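Local coordinates for protein D-lactate dehydrogenase (Fermentative) (Pseudomonas aeruginosa, PDB 6ABJ) that probably catalyses the NADH-dependent reduction of pyruvate to D-lactate, working as an allosteric tetramer, at residues C221-T224 with A225-H229; D325-L328 with D329-A333; N133-L136 with H137-Y140; L253-A256 with A257-I260. All blocks are in the same frame, centred on the assembly; numbering follows the deposited sequence.

Interaction 1: residues C221-T224 with A225-H229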
ATOM      1  N   CYS B 221     -30.363  -0.475 -12.997  1.00 41.15           N
ATOM      2  CA  CYS B 221     -31.290  -0.973 -13.997  1.00 44.34           C
ATOM      3  C   CYS B 221     -30.732  -2.256 -14.625  1.00 49.26           C
ATOM      4  O   CYS B 221     -29.491  -2.418 -14.725  1.00 41.03           O
ATOM      5  CB  CYS B 221     -31.522   0.085 -15.051  1.00 45.95           C
ATOM      6  SG  CYS B 221     -29.950   0.716 -15.740  1.00 44.30           S
ATOM      7  N   PRO B 222     -31.638  -3.172 -15.073  1.00 48.03           N
ATOM      8  CA  PRO B 222     -31.228  -4.322 -15.863  1.00 44.31           C
ATOM      9  C   PRO B 222     -30.473  -3.947 -17.115  1.00 40.17           C
ATOM     10  O   PRO B 222     -30.693  -2.864 -17.729  1.00 39.33           O
ATOM     11  CB  PRO B 222     -32.589  -5.000 -16.234  1.00 48.98           C
ATOM     12  CG  PRO B 222     -33.476  -4.653 -15.070  1.00 49.51           C
ATOM     13  CD  PRO B 222     -33.092  -3.205 -14.784  1.00 50.58           C
ATOM     14  N   LEU B 223     -29.557  -4.827 -17.517  1.00 41.80           N
ATOM     15  CA  LEU B 223     -28.863  -4.639 -18.786  1.00 44.92           C
ATOM     16  C   LEU B 223     -29.719  -5.200 -19.951  1.00 49.55           C
ATOM     17  O   LEU B 223     -30.090  -6.361 -19.922  1.00 56.79           O
ATOM     18  CB  LEU B 223     -27.473  -5.326 -18.781  1.00 46.01           C
ATOM     19  CG  LEU B 223     -26.762  -5.394 -20.144  1.00 47.12           C
ATOM     20  CD1 LEU B 223     -26.378  -4.021 -20.646  1.00 47.11           C
ATOM     21  CD2 LEU B 223     -25.535  -6.325 -20.102  1.00 49.95           C
ATOM     22  N   THR B 224     -29.953  -4.394 -20.971  1.00 50.98           N
ATOM     23  CA  THR B 224     -30.739  -4.786 -22.151  1.00 54.39           C
ATOM     24  C   THR B 224     -30.142  -4.014 -23.297  1.00 54.56           C
ATOM     25  O   THR B 224     -29.222  -3.207 -23.097  1.00 51.80           O
ATOM     26  CB  THR B 224     -32.204  -4.380 -22.026  1.00 50.98           C
ATOM     27  OG1 THR B 224     -32.295  -2.947 -22.047  1.00 52.85           O
ATOM     28  CG2 THR B 224     -32.805  -4.933 -20.740  1.00 49.77           C
ATOM     29  N   ALA B 225     -30.641  -4.246 -24.500  1.00 52.04           N
ATOM     30  CA  ALA B 225     -30.129  -3.523 -25.658  1.00 52.09           C
ATOM     31  C   ALA B 225     -30.284  -2.031 -25.447  1.00 49.30           C
ATOM     32  O   ALA B 225     -29.466  -1.268 -25.914  1.00 56.50           O
ATOM     33  CB  ALA B 225     -30.876  -3.949 -26.944  1.00 53.47           C
ATOM     34  N   ASP B 226     -31.341  -1.624 -24.743  1.00 51.51           N
ATOM     35  CA  ASP B 226     -31.605  -0.197 -24.459  1.00 54.09           C
ATOM     36  C   ASP B 226     -30.710   0.462 -23.395  1.00 53.02           C
ATOM     37  O   ASP B 226     -30.479   1.666 -23.429  1.00 56.06           O
ATOM     38  CB  ASP B 226     -33.037  -0.032 -23.981  1.00 57.86           C
ATOM     39  CG  ASP B 226     -33.924   0.528 -25.053  1.00 64.44           C
ATOM     40  OD1 ASP B 226     -33.622   0.240 -26.223  1.00 63.60           O
ATOM     41  OD2 ASP B 226     -34.916   1.226 -24.741  1.00 66.97           O
ATOM     42  N   THR B 227     -30.242  -0.324 -22.438  1.00 53.20           N
ATOM     43  CA  THR B 227     -29.396   0.218 -21.343  1.00 51.23           C
ATOM     44  C   THR B 227     -27.918  -0.079 -21.541  1.00 54.81           C
ATOM     45  O   THR B 227     -27.094   0.289 -20.699  1.00 51.99           O
ATOM     46  CB  THR B 227     -29.822  -0.349 -20.019  1.00 44.89           C
ATOM     47  OG1 THR B 227     -29.742  -1.773 -20.068  1.00 51.53           O
ATOM     48  CG2 THR B 227     -31.249   0.047 -19.723  1.00 49.57           C
ATOM     49  N   ARG B 228     -27.573  -0.782 -22.609  1.00 56.51           N
ATOM     50  CA  ARG B 228     -26.190  -1.064 -22.881  1.00 53.08           C
ATOM     51  C   ARG B 228     -25.509   0.253 -23.166  1.00 48.38           C
ATOM     52  O   ARG B 228     -25.961   1.048 -23.954  1.00 43.04           O
ATOM     53  CB  ARG B 228     -25.991  -2.091 -24.001  1.00 60.63           C
ATOM     54  CG  ARG B 228     -24.848  -1.829 -24.981  1.00 66.70           C
ATOM     55  CD  ARG B 228     -24.535  -2.993 -25.876  1.00 71.76           C
ATOM     56  NE  ARG B 228     -23.482  -3.774 -25.294  1.00 81.92           N
ATOM     57  CZ  ARG B 228     -22.205  -3.646 -25.614  1.00 91.93           C
ATOM     58  NH1 ARG B 228     -21.816  -2.770 -26.534  1.00 93.21           N
ATOM     59  NH2 ARG B 228     -21.314  -4.397 -25.008  1.00 95.52           N
ATOM     60  N   HIS B 229     -24.391   0.447 -22.499  1.00 42.01           N
ATOM     61  CA  HIS B 229     -23.657   1.705 -22.576  1.00 37.51           C
ATOM     62  C   HIS B 229     -24.536   2.902 -22.301  1.00 35.62           C
ATOM     63  O   HIS B 229     -24.335   3.978 -22.829  1.00 37.54           O
ATOM     64  CB  HIS B 229     -22.861   1.819 -23.856  1.00 38.89           C
ATOM     65  CG  HIS B 229     -21.700   0.882 -23.893  1.00 41.88           C
ATOM     66  ND1 HIS B 229     -20.709   0.949 -24.841  1.00 46.26           N
ATOM     67  CD2 HIS B 229     -21.325  -0.097 -23.031  1.00 44.62           C
ATOM     68  CE1 HIS B 229     -19.790   0.033 -24.581  1.00 46.09           C
ATOM     69  NE2 HIS B 229     -20.161  -0.631 -23.499  1.00 42.95           N
TER
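T227 folds back on P222 and T224 in a beta turn spanning T224-T227, part of the loop that leaves strand 216-219 of the Rossmann-type domain. A225 and D226 both have helical backbone angles close to those of a type I turn, and its bond from T227 N to T224 O, 3.1 Å, is weak. R228 N makes a further weak bond to the same oxygen. The T227 side chain adds a firmer tie. T227 CB lies 3.5 Å from P222 O. With OG1 set between the backbone N and the carbonyl carbon (chi1 58°), the hydroxyl is directed at P222 O and T224 N, and T227 CG2 points instead toward C221, 4.2 Å from C221 SG. OG1 is gripped twice: T227 OG1 donates to P222 O at 2.8 Å, in the carbonyl plane and on a lone pair, and it accepts from T224 N. Alongside, L223 lies next to R228, L223 CD1 being 3.7 Å from R228 CA, while the guanidinium of R228 goes on to a salt bridge with E277. C221, at the start of the loop, has its side chain about 6 Å from that of the NADH-binding residue D190, consistent with a loop that borders the coenzyme site. T224 OG1 receives two weak, long bonds, from D226 N as in an ST turn and from T227 N at 3.4 Å.

Interaction 2: residues D325-L328 with D329-A333; sequences DTTL and DNIAA
D329 begins one helical turn beyond D325, and D329 N reaches D325 O at 2.9 Å, nearly straight at 163°. The carboxylate carbon D329 CG, held beside its own backbone N (chi1 -72°), lies 3.2 Å from D325 O, while D325 OD1 takes a salt bridge from R38 and a hydrogen bond with S35 OG. N330 follows, with N330 N bonded to T326 O at 2.8 Å. Its amide runs alongside T326, the two side chains pointing the same way, with N330 ND2 4.0 Å from T326 CG2. N330 ND2 also donates to a water at 3.2 Å, and that water donates in turn to T327 OG1 at 3.1 Å, bridging neighbouring turns; T327 OG1 is also hydrogen-bonded to I323 O, one turn back. N330 OD1 bonds N341, and ND2 makes a weak bond to H112 O, so both ends of the amide have partners that fix its rotation. At I331 the backbone N bonds T327 O, with a weaker share from L328 O, and I331 CD1 meets L328 CD2 at 4.2 Å, a loose apolar contact between side chains three residues apart. A332 N closes on L328 O, and A333 N continues the same i to i+4 pattern onto D329 O. The segment lies on the long helix 317-335: L328 and T327 pack on F32 of helix 26-35, while I331 rests on strands 18-21 and 87-90, through I19, L87 and A89.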
ATOM      1  N   ASP B 325     -28.547 -21.736  -0.790  1.00 38.05           N
ATOM      2  CA  ASP B 325     -29.898 -22.284  -0.599  1.00 38.34           C
ATOM      3  C   ASP B 325     -30.626 -22.365  -1.954  1.00 38.26           C
ATOM      4  O   ASP B 325     -31.238 -23.368  -2.307  1.00 38.12           O
ATOM      5  CB  ASP B 325     -30.727 -21.341   0.306  1.00 38.55           C
ATOM      6  CG  ASP B 325     -30.290 -21.341   1.759  1.00 38.72           C
ATOM      7  OD1 ASP B 325     -29.428 -22.109   2.168  1.00 35.21           O
ATOM      8  OD2 ASP B 325     -30.855 -20.543   2.512  1.00 38.89           O
ATOM      9  N   THR B 326     -30.578 -21.274  -2.708  1.00 31.54           N
ATOM     10  CA  THR B 326     -31.187 -21.208  -3.996  1.00 33.82           C
ATOM     11  C   THR B 326     -30.580 -22.268  -4.920  1.00 36.12           C
ATOM     12  O   THR B 326     -31.323 -23.019  -5.588  1.00 38.17           O
ATOM     13  CB  THR B 326     -31.128 -19.796  -4.571  1.00 33.07           C
ATOM     14  OG1 THR B 326     -32.053 -18.994  -3.802  1.00 34.15           O
ATOM     15  CG2 THR B 326     -31.594 -19.800  -5.971  1.00 33.27           C
ATOM     16  N   THR B 327     -29.253 -22.387  -4.929  1.00 33.74           N
ATOM     17  CA  THR B 327     -28.594 -23.303  -5.862  1.00 33.36           C
ATOM     18  C   THR B 327     -28.916 -24.789  -5.492  1.00 37.98           C
ATOM     19  O   THR B 327     -29.245 -25.580  -6.372  1.00 35.13           O
ATOM     20  CB  THR B 327     -27.094 -23.039  -5.864  1.00 34.33           C
ATOM     21  OG1 THR B 327     -26.870 -21.686  -6.322  1.00 30.95           O
ATOM     22  CG2 THR B 327     -26.348 -24.019  -6.740  1.00 33.36           C
ATOM     23  N   LEU B 328     -28.845 -25.140  -4.205  1.00 36.27           N
ATOM     24  CA  LEU B 328     -29.191 -26.482  -3.765  1.00 37.77           C
ATOM     25  C   LEU B 328     -30.688 -26.788  -4.010  1.00 38.63           C
ATOM     26  O   LEU B 328     -31.029 -27.891  -4.499  1.00 39.95           O
ATOM     27  CB  LEU B 328     -28.762 -26.714  -2.300  1.00 38.32           C
ATOM     28  CG  LEU B 328     -27.235 -26.657  -2.068  1.00 38.78           C
ATOM     29  CD1 LEU B 328     -26.824 -27.157  -0.694  1.00 38.04           C
ATOM     30  CD2 LEU B 328     -26.444 -27.404  -3.124  1.00 38.81           C
ATOM     31  N   ASP B 329     -31.571 -25.821  -3.738  1.00 40.31           N
ATOM     32  CA  ASP B 329     -32.979 -25.982  -4.090  1.00 39.15           C
ATOM     33  C   ASP B 329     -33.170 -26.173  -5.588  1.00 39.82           C
ATOM     34  O   ASP B 329     -34.014 -26.989  -6.002  1.00 34.99           O
ATOM     35  CB  ASP B 329     -33.850 -24.830  -3.580  1.00 42.03           C
ATOM     36  CG  ASP B 329     -34.051 -24.860  -2.052  1.00 49.13           C
ATOM     37  OD1 ASP B 329     -33.732 -25.901  -1.387  1.00 53.71           O
ATOM     38  OD2 ASP B 329     -34.579 -23.851  -1.518  1.00 53.94           O
ATOM     39  N   ASN B 330     -32.437 -25.422  -6.413  1.00 34.37           N
ATOM     40  CA  ASN B 330     -32.529 -25.592  -7.865  1.00 36.57           C
ATOM     41  C   ASN B 330     -32.172 -27.025  -8.268  1.00 36.73           C
ATOM     42  O   ASN B 330     -32.752 -27.600  -9.204  1.00 35.59           O
ATOM     43  CB  ASN B 330     -31.605 -24.633  -8.653  1.00 34.44           C
ATOM     44  CG  ASN B 330     -32.058 -23.211  -8.631  1.00 34.95           C
ATOM     45  OD1 ASN B 330     -33.201 -22.879  -8.305  1.00 33.56           O
ATOM     46  ND2 ASN B 330     -31.119 -22.310  -9.009  1.00 34.01           N
ATOM     47  N   ILE B 331     -31.207 -27.581  -7.559  1.00 36.50           N
ATOM     48  CA  ILE B 331     -30.689 -28.897  -7.894  1.00 40.34           C
ATOM     49  C   ILE B 331     -31.732 -29.967  -7.492  1.00 42.53           C
ATOM     50  O   ILE B 331     -31.957 -30.931  -8.261  1.00 41.55           O
ATOM     51  CB  ILE B 331     -29.301 -29.149  -7.238  1.00 42.11           C
ATOM     52  CG1 ILE B 331     -28.208 -28.359  -7.980  1.00 40.98           C
ATOM     53  CG2 ILE B 331     -28.904 -30.623  -7.315  1.00 43.13           C
ATOM     54  CD1 ILE B 331     -26.890 -28.252  -7.233  1.00 41.53           C
ATOM     55  N   ALA B 332     -32.332 -29.789  -6.307  1.00 41.72           N
ATOM     56  CA  ALA B 332     -33.390 -30.717  -5.791  1.00 42.17           C
ATOM     57  C   ALA B 332     -34.588 -30.682  -6.740  1.00 41.13           C
ATOM     58  O   ALA B 332     -35.191 -31.704  -7.066  1.00 41.10           O
ATOM     59  CB  ALA B 332     -33.787 -30.320  -4.368  1.00 42.44           C
ATOM     60  N   ALA B 333     -34.898 -29.482  -7.203  1.00 40.01           N
ATOM     61  CA  ALA B 333     -35.994 -29.266  -8.136  1.00 39.43           C
ATOM     62  C   ALA B 333     -35.745 -29.936  -9.487  1.00 39.96           C
ATOM     63  O   ALA B 333     -36.636 -30.642 -10.032  1.00 40.83           O
ATOM     64  CB  ALA B 333     -36.315 -27.796  -8.271  1.00 39.53           C
TER
HETATM   65  O   HOH W   1     -27.970 -22.165  -9.148  1.00 28.99           O

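Interaction 3: residues N133-L136 with H137-Y140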
ATOM      1  N   ASN B 133     -16.221   9.350  -0.766  1.00 20.22           N
ATOM      2  CA  ASN B 133     -16.543  10.681  -0.271  1.00 19.20           C
ATOM      3  C   ASN B 133     -15.477  11.086   0.782  1.00 18.51           C
ATOM      4  O   ASN B 133     -14.844  12.150   0.683  1.00 19.28           O
ATOM      5  CB  ASN B 133     -17.914  10.608   0.346  1.00 19.64           C
ATOM      6  CG  ASN B 133     -18.397  11.921   0.921  1.00 22.22           C
ATOM      7  OD1 ASN B 133     -17.597  12.775   1.353  1.00 21.59           O
ATOM      8  ND2 ASN B 133     -19.709  12.042   1.038  1.00 24.26           N
ATOM      9  N   ARG B 134     -15.266  10.208   1.754  1.00 18.19           N
ATOM     10  CA  ARG B 134     -14.413  10.505   2.870  1.00 19.03           C
ATOM     11  C   ARG B 134     -12.934  10.004   2.610  1.00 20.06           C
ATOM     12  O   ARG B 134     -12.062  10.093   3.494  1.00 20.74           O
ATOM     13  CB  ARG B 134     -14.966   9.989   4.188  1.00 19.59           C
ATOM     14  CG  ARG B 134     -16.446  10.357   4.443  1.00 20.51           C
ATOM     15  CD  ARG B 134     -16.675  11.862   4.355  1.00 21.53           C
ATOM     16  NE  ARG B 134     -16.072  12.481   5.476  1.00 21.70           N
ATOM     17  CZ  ARG B 134     -16.678  12.815   6.620  1.00 21.84           C
ATOM     18  NH1 ARG B 134     -17.975  12.756   6.774  1.00 22.73           N
ATOM     19  NH2 ARG B 134     -15.963  13.315   7.579  1.00 22.94           N
ATOM     20  N   ARG B 135     -12.702   9.476   1.416  1.00 19.65           N
ATOM     21  CA  ARG B 135     -11.378   9.002   1.049  1.00 22.03           C
ATOM     22  C   ARG B 135     -10.820   8.013   2.050  1.00 20.76           C
ATOM     23  O   ARG B 135      -9.631   8.042   2.369  1.00 22.41           O
ATOM     24  CB  ARG B 135     -10.415  10.182   0.912  1.00 22.79           C
ATOM     25  CG  ARG B 135     -10.604  10.991  -0.357  1.00 26.27           C
ATOM     26  CD  ARG B 135     -11.668  12.055  -0.159  1.00 26.00           C
ATOM     27  NE  ARG B 135     -11.430  13.225  -0.996  1.00 31.62           N
ATOM     28  CZ  ARG B 135     -12.395  13.971  -1.524  1.00 32.69           C
ATOM     29  NH1 ARG B 135     -13.666  13.668  -1.297  1.00 22.69           N
ATOM     30  NH2 ARG B 135     -12.091  15.020  -2.276  1.00 32.72           N
ATOM     31  N   LEU B 136     -11.676   7.132   2.542  1.00 21.02           N
ATOM     32  CA  LEU B 136     -11.283   6.254   3.608  1.00 22.14           C
ATOM     33  C   LEU B 136     -10.158   5.250   3.218  1.00 22.20           C
ATOM     34  O   LEU B 136      -9.353   4.925   4.031  1.00 22.54           O
ATOM     35  CB  LEU B 136     -12.460   5.469   4.104  1.00 22.78           C
ATOM     36  CG  LEU B 136     -13.643   6.296   4.717  1.00 23.70           C
ATOM     37  CD1 LEU B 136     -14.831   5.445   5.121  1.00 24.80           C
ATOM     38  CD2 LEU B 136     -13.122   7.173   5.830  1.00 23.51           C
ATOM     39  N   HIS B 137     -10.158   4.812   1.975  1.00 24.19           N
ATOM     40  CA  HIS B 137      -9.114   3.889   1.457  1.00 24.62           C
ATOM     41  C   HIS B 137      -7.768   4.627   1.450  1.00 22.90           C
ATOM     42  O   HIS B 137      -6.726   4.062   1.861  1.00 23.59           O
ATOM     43  CB  HIS B 137      -9.554   3.402   0.062  1.00 26.84           C
ATOM     44  CG  HIS B 137      -9.783   4.480  -0.939  1.00 26.96           C
ATOM     45  ND1 HIS B 137     -10.831   5.363  -0.891  1.00 29.72           N
ATOM     46  CD2 HIS B 137      -9.083   4.827  -2.029  1.00 27.72           C
ATOM     47  CE1 HIS B 137     -10.764   6.192  -1.896  1.00 26.71           C
ATOM     48  NE2 HIS B 137      -9.713   5.868  -2.616  1.00 25.32           N
ATOM     49  N   ARG B 138      -7.787   5.904   1.090  1.00 22.82           N
ATOM     50  CA  ARG B 138      -6.541   6.735   1.114  1.00 22.49           C
ATOM     51  C   ARG B 138      -6.096   7.000   2.570  1.00 22.22           C
ATOM     52  O   ARG B 138      -4.909   6.896   2.899  1.00 19.65           O
ATOM     53  CB  ARG B 138      -6.736   8.025   0.391  1.00 24.59           C
ATOM     54  CG  ARG B 138      -7.140   7.815  -1.111  1.00 28.44           C
ATOM     55  CD  ARG B 138      -7.033   9.139  -1.926  1.00 31.88           C
ATOM     56  NE  ARG B 138      -5.653   9.614  -1.943  1.00 32.77           N
ATOM     57  CZ  ARG B 138      -5.263  10.892  -1.932  1.00 33.08           C
ATOM     58  NH1 ARG B 138      -6.156  11.890  -2.000  1.00 37.13           N
ATOM     59  NH2 ARG B 138      -3.961  11.144  -1.905  1.00 35.98           N
ATOM     60  N   ALA B 139      -7.064   7.372   3.432  1.00 21.70           N
ATOM     61  CA  ALA B 139      -6.748   7.572   4.875  1.00 21.22           C
ATOM     62  C   ALA B 139      -6.106   6.369   5.531  1.00 20.86           C
ATOM     63  O   ALA B 139      -5.134   6.489   6.239  1.00 21.73           O
ATOM     64  CB  ALA B 139      -7.975   7.991   5.624  1.00 21.61           C
ATOM     65  N   TYR B 140      -6.679   5.190   5.297  1.00 20.48           N
ATOM     66  CA  TYR B 140      -6.176   3.966   5.869  1.00 21.00           C
ATOM     67  C   TYR B 140      -4.742   3.795   5.535  1.00 20.09           C
ATOM     68  O   TYR B 140      -3.899   3.483   6.410  1.00 19.51           O
ATOM     69  CB  TYR B 140      -7.023   2.741   5.350  1.00 22.24           C
ATOM     70  CG  TYR B 140      -6.458   1.474   5.731  1.00 23.47           C
ATOM     71  CD1 TYR B 140      -6.529   1.029   7.038  1.00 26.00           C
ATOM     72  CD2 TYR B 140      -5.848   0.661   4.783  1.00 25.86           C
ATOM     73  CE1 TYR B 140      -5.985  -0.197   7.423  1.00 28.39           C
ATOM     74  CE2 TYR B 140      -5.249  -0.511   5.137  1.00 27.63           C
ATOM     75  CZ  TYR B 140      -5.360  -0.972   6.456  1.00 31.03           C
ATOM     76  OH  TYR B 140      -4.754  -2.129   6.799  1.00 32.60           O
TER
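A Schellman motif ends helix 118-134 at R135, which then serves as N-cap residue of helix 136-143, its carbonyl taking the N-H of A139. R135 has a positive phi of 54°, and the motif's two bonds run from L136 N to T131 O and from R135 N to L132 O. Across the junction, A139 N meets R135 O at 2.9 Å, almost straight at 171° and nearly along the C=O axis; Y140 N follows on L136 O at 3.0 Å. R135 also reaches backwards: R135 NH1 donates to N133 O at 2.8 Å, the same NH1 also bonds Y270 OH, and NE bonds G152 O. H137 turns its ring back over the junction, CG lying between backbone N and carbonyl carbon (chi1 58°), which lets ND1 reach T131 OG1; R138 CG sits 3.5 Å above one face of the H137 ring, offset toward its rim. H137 packs edge-to-face with Y140 of the second subunit, and Y140 with H137 of that subunit. R138 forms a salt bridge with D289 of the third subunit, which probably offsets the like charges of R135 and R142. Direct ties to two neighbouring subunits imply that this helix junction belongs to the tetramer interface.

Interaction 4: residues L253-A256 with A257-I260; sequences LVNA and AALI
V254 meets L259 at the start of helix 256-265, their side chains crossing at about a right angle, with V254 CG2 4.0 Å from L259 CD2. L259 CD1 also closes on A256 CA at 3.8 Å, more tightly than on the A256 methyl. This leucine is aimed by its first torsion, which sets CG beside the backbone N (chi1 -64°), and L259 CB lies 3.3 Å from A256 O. Two backbone bonds hold the first turn of the helix. A258 N donates to N255 O at 2.8 Å with an N-H angle of 130°, whereas the bond from L259 N to A256 O is weak. N255 OD1 lies 3.7 Å from A257 CB. One shell out, L259 is covered by L236 of helix 233-238 and by L268 and L271 of strand 268-273, and A256 and I260 rest on V296 of helix 295-302. Backbone bonds from L253 and N255 to I231 fix the approaching loop. Strands 243-247 and 268-273 are parallel neighbours in one sheet, so the loop and helix between them make a beta-alpha-beta crossover, the repeating unit of the Rossmann-type NAD-binding fold.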
ATOM      1  N   LEU B 253     -23.396  -1.500 -18.530  1.00 37.70           N
ATOM      2  CA  LEU B 253     -24.227  -0.258 -18.388  1.00 35.99           C
ATOM      3  C   LEU B 253     -23.432   0.974 -18.683  1.00 37.64           C
ATOM      4  O   LEU B 253     -23.965   2.044 -18.965  1.00 38.47           O
ATOM      5  CB  LEU B 253     -24.859  -0.165 -16.994  1.00 35.29           C
ATOM      6  CG  LEU B 253     -25.887  -1.207 -16.607  1.00 39.34           C
ATOM      7  CD1 LEU B 253     -26.392  -1.028 -15.186  1.00 39.35           C
ATOM      8  CD2 LEU B 253     -27.109  -1.247 -17.554  1.00 40.51           C
ATOM      9  N   VAL B 254     -22.101   0.845 -18.638  1.00 39.08           N
ATOM     10  CA  VAL B 254     -21.258   1.981 -18.810  1.00 41.09           C
ATOM     11  C   VAL B 254     -20.191   1.713 -19.885  1.00 38.43           C
ATOM     12  O   VAL B 254     -19.779   0.576 -20.087  1.00 43.55           O
ATOM     13  CB  VAL B 254     -20.633   2.299 -17.419  1.00 44.57           C
ATOM     14  CG1 VAL B 254     -19.330   1.582 -17.239  1.00 42.69           C
ATOM     15  CG2 VAL B 254     -20.404   3.767 -17.314  1.00 48.92           C
ATOM     16  N   ASN B 255     -19.785   2.758 -20.572  1.00 35.87           N
ATOM     17  CA  ASN B 255     -18.694   2.688 -21.491  1.00 40.71           C
ATOM     18  C   ASN B 255     -17.457   3.152 -20.765  1.00 38.14           C
ATOM     19  O   ASN B 255     -17.141   4.325 -20.725  1.00 35.23           O
ATOM     20  CB  ASN B 255     -18.925   3.569 -22.737  1.00 40.68           C
ATOM     21  CG  ASN B 255     -17.884   3.347 -23.812  1.00 46.98           C
ATOM     22  OD1 ASN B 255     -16.961   2.528 -23.664  1.00 51.32           O
ATOM     23  ND2 ASN B 255     -17.975   4.129 -24.876  1.00 47.19           N
ATOM     24  N   ALA B 256     -16.738   2.183 -20.239  1.00 39.91           N
ATOM     25  CA  ALA B 256     -15.612   2.472 -19.349  1.00 40.71           C
ATOM     26  C   ALA B 256     -14.588   3.352 -19.977  1.00 42.18           C
ATOM     27  O   ALA B 256     -14.020   4.258 -19.354  1.00 41.45           O
ATOM     28  CB  ALA B 256     -14.990   1.169 -18.891  1.00 40.15           C
ATOM     29  N   ALA B 257     -14.375   3.152 -21.271  1.00 43.89           N
ATOM     30  CA  ALA B 257     -13.464   3.969 -21.995  1.00 40.01           C
ATOM     31  C   ALA B 257     -13.775   5.441 -21.885  1.00 36.18           C
ATOM     32  O   ALA B 257     -12.876   6.218 -21.818  1.00 33.29           O
ATOM     33  CB  ALA B 257     -13.405   3.519 -23.489  1.00 43.55           C
ATOM     34  N   ALA B 258     -15.053   5.829 -21.946  1.00 35.35           N
ATOM     35  CA  ALA B 258     -15.477   7.255 -21.826  1.00 33.02           C
ATOM     36  C   ALA B 258     -15.314   7.866 -20.395  1.00 32.56           C
ATOM     37  O   ALA B 258     -15.187   9.068 -20.198  1.00 32.38           O
ATOM     38  CB  ALA B 258     -16.970   7.344 -22.194  1.00 35.41           C
ATOM     39  N   LEU B 259     -15.285   6.987 -19.403  1.00 31.88           N
ATOM     40  CA  LEU B 259     -15.086   7.429 -18.011  1.00 30.28           C
ATOM     41  C   LEU B 259     -13.714   8.056 -17.811  1.00 28.33           C
ATOM     42  O   LEU B 259     -13.567   8.964 -17.030  1.00 27.35           O
ATOM     43  CB  LEU B 259     -15.242   6.253 -17.089  1.00 30.42           C
ATOM     44  CG  LEU B 259     -16.592   5.528 -16.969  1.00 31.14           C
ATOM     45  CD1 LEU B 259     -16.489   4.305 -16.130  1.00 35.77           C
ATOM     46  CD2 LEU B 259     -17.597   6.442 -16.396  1.00 32.02           C
ATOM     47  N   ILE B 260     -12.719   7.584 -18.544  1.00 30.19           N
ATOM     48  CA  ILE B 260     -11.369   8.033 -18.377  1.00 29.99           C
ATOM     49  C   ILE B 260     -11.226   9.506 -18.642  1.00 31.40           C
ATOM     50  O   ILE B 260     -10.602  10.237 -17.892  1.00 28.17           O
ATOM     51  CB  ILE B 260     -10.437   7.231 -19.288  1.00 31.96           C
ATOM     52  CG1 ILE B 260     -10.311   5.821 -18.723  1.00 35.46           C
ATOM     53  CG2 ILE B 260      -9.059   7.833 -19.373  1.00 29.58           C
ATOM     54  CD1 ILE B 260      -9.665   4.866 -19.672  1.00 38.95           C
TER

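Interactions 1 and 4 are direct neighbours, their centres about 14 Å apart: H229 packs on V254 and N255, and T227 on L253, which brings two successive loops of the Rossmann-type sheet together. Interaction 1 is polar and lies at the surface, whereas interaction 4, partly buried, packs its leucine against helix 233-238 and strand 268-273 and its valine on I231. Interaction 3 is buried, in part by other subunits, and its ties to them are charged and aromatic. Interaction 2 stands apart on the C-terminal helix, about 40 Å from interaction 3 between centres, and packs against the other, five-stranded sheet. Regular helical bonding dominates there, while interactions 1, 3 and 4 form turns or helix ends.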